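Local coordinates for regulatory protein PcrH (Pseudomonas aeruginosa, PDB 2XCB) that acts as a type III secretion chaperone, binding the chaperone-binding region of the translocator protein PopD, at residues 90-94 with 128-132. Sequence-based numbering, arbitrary orientation.
Sequences FHAAE and RAGAM
Phe90 reaches from helix 87-98 to Arg128 and Ala129 of helix 123-140, the two segments running roughly parallel, 29° apart, with axes 11.4 Å from each other at closest approach. Phe90 is large enough to bridge this gap: with CG anti to the backbone N (chi1 -178°) the ring extends straight across. Its CE1 comes within 3.8 Å of Ala129 N, and its CD1 rests against Ala129 CB at 4.0 Å; so small a side chain lets the ring approach the backbone of the second helix obliquely. Met132 CG adds a looser apolar contact at Phe90 CE1. Phe109 of helix 102-117, which packs between the same helices, meets the Phe90 ring edge-to-face.

A kink about CG-CD brings the guanidinium of Arg128 to the far end of the ring. Phe90 CZ sits over the centre of one guanidinium face, 3.6 Å from Arg128 CZ, although the two planes are inclined by 61° and do not stack flat. Glu94 OE1 forms a long salt bridge with Arg128 NH2 at 3.9 Å; the oxygen stands off the guanidinium plane with no N-H aimed at it, so the link is one of charge alone. The other oxygen is held more firmly: His91 ND1 donates to Glu94 OE2 at 2.9 Å, almost straight, and Gln63 also hydrogen-bonds it.

His91 NE2 is hydrogen-bonded to an acidic side chain of the bound peptide, and Arg128 NH1 makes a long, weak ion pair with an acidic side chain there. Held at ND1 by Glu94, the imidazole is oriented to present NE2 to the peptide; acidic groups at both nitrogens would probably favour its protonated form, joining helix packing to peptide recognition in this tetratricopeptide-like helical array.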
loop_
_atom_site.group_PDB
_atom_site.type_symbol
_atom_site.label_atom_id
_atom_site.label_comp_id
_atom_site.label_asym_id
_atom_site.label_seq_id
_atom_site.Cartn_x
_atom_site.Cartn_y
_atom_site.Cartn_z
ATOM N N PHE A 90 -18.003 -15.719 13.582
ATOM C CA PHE A 90 -17.234 -16.936 13.747
ATOM C C PHE A 90 -15.815 -16.629 14.280
ATOM O O PHE A 90 -15.433 -17.169 15.368
ATOM C CB PHE A 90 -17.156 -17.743 12.395
ATOM C CG PHE A 90 -16.383 -19.067 12.514
ATOM C CD1 PHE A 90 -17.011 -20.226 12.990
ATOM C CD2 PHE A 90 -14.989 -19.137 12.186
ATOM C CE1 PHE A 90 -16.309 -21.463 13.125
ATOM C CE2 PHE A 90 -14.272 -20.314 12.356
ATOM C CZ PHE A 90 -14.953 -21.508 12.848
ATOM N N HIS A 91 -15.041 -15.758 13.585
ATOM C CA HIS A 91 -13.706 -15.504 14.066
ATOM C C HIS A 91 -13.713 -14.706 15.358
ATOM O O HIS A 91 -12.802 -14.863 16.143
ATOM C CB HIS A 91 -12.833 -14.834 13.014
ATOM C CG HIS A 91 -12.633 -15.774 11.831
ATOM N ND1 HIS A 91 -12.031 -16.998 12.009
ATOM C CD2 HIS A 91 -13.139 -15.776 10.573
ATOM C CE1 HIS A 91 -12.072 -17.690 10.853
ATOM N NE2 HIS A 91 -12.742 -16.960 9.966
ATOM N N ALA A 92 -14.740 -13.890 15.550
ATOM C CA ALA A 92 -14.903 -13.185 16.833
ATOM C C ALA A 92 -15.072 -14.225 17.980
ATOM O O ALA A 92 -14.611 -14.017 19.117
ATOM C CB ALA A 92 -16.121 -12.289 16.811
ATOM N N ALA A 93 -15.847 -15.256 17.689
ATOM C CA ALA A 93 -16.083 -16.305 18.692
ATOM C C ALA A 93 -14.755 -16.986 19.047
ATOM O O ALA A 93 -14.491 -17.266 20.209
ATOM C CB ALA A 93 -17.103 -17.293 18.129
ATOM N N GLU A 94 -13.899 -17.257 18.039
ATOM C CA GLU A 94 -12.555 -17.766 18.365
ATOM C C GLU A 94 -11.722 -16.886 19.311
ATOM O O GLU A 94 -10.981 -17.385 20.242
ATOM C CB GLU A 94 -11.754 -17.997 17.100
ATOM C CG GLU A 94 -12.345 -19.111 16.237
ATOM C CD GLU A 94 -11.588 -19.257 14.946
ATOM O OE1 GLU A 94 -11.542 -20.416 14.487
ATOM O OE2 GLU A 94 -11.020 -18.232 14.420
ATOM N N ARG A 128 -18.701 -26.110 10.778
ATOM C CA ARG A 128 -17.681 -25.768 11.778
ATOM C C ARG A 128 -18.262 -24.944 12.896
ATOM O O ARG A 128 -17.871 -25.141 14.020
ATOM C CB ARG A 128 -16.502 -24.960 11.205
ATOM C CG ARG A 128 -15.518 -25.740 10.320
ATOM C CD ARG A 128 -14.453 -24.755 9.753
ATOM N NE ARG A 128 -13.448 -24.382 10.749
ATOM C CZ ARG A 128 -12.660 -23.313 10.681
ATOM N NH1 ARG A 128 -12.761 -22.442 9.677
ATOM N NH2 ARG A 128 -11.764 -23.125 11.638
ATOM N N ALA A 129 -19.134 -23.991 12.569
ATOM C CA ALA A 129 -19.744 -23.148 13.555
ATOM C C ALA A 129 -20.602 -24.025 14.486
ATOM O O ALA A 129 -20.641 -23.791 15.684
ATOM C CB ALA A 129 -20.574 -22.074 12.869
ATOM N N GLY A 130 -21.291 -25.008 13.932
ATOM C CA GLY A 130 -22.146 -25.930 14.714
ATOM C C GLY A 130 -21.261 -26.788 15.590
ATOM O O GLY A 130 -21.526 -26.886 16.808
ATOM N N ALA A 131 -20.139 -27.296 15.037
ATOM C CA ALA A 131 -19.185 -28.099 15.847
ATOM C C ALA A 131 -18.589 -27.305 17.015
ATOM O O ALA A 131 -18.547 -27.786 18.186
ATOM C CB ALA A 131 -18.045 -28.696 14.978
ATOM N N MET A 132 -18.113 -26.087 16.711
ATOM C CA MET A 132 -17.589 -25.206 17.760
ATOM C C MET A 132 -18.634 -24.821 18.794
ATOM O O MET A 132 -18.356 -24.781 20.019
ATOM C CB MET A 132 -16.908 -23.938 17.155
ATOM C CG MET A 132 -15.603 -24.225 16.407
ATOM S SD MET A 132 -14.454 -25.196 17.428
ATOM C CE MET A 132 -13.960 -24.006 18.705
#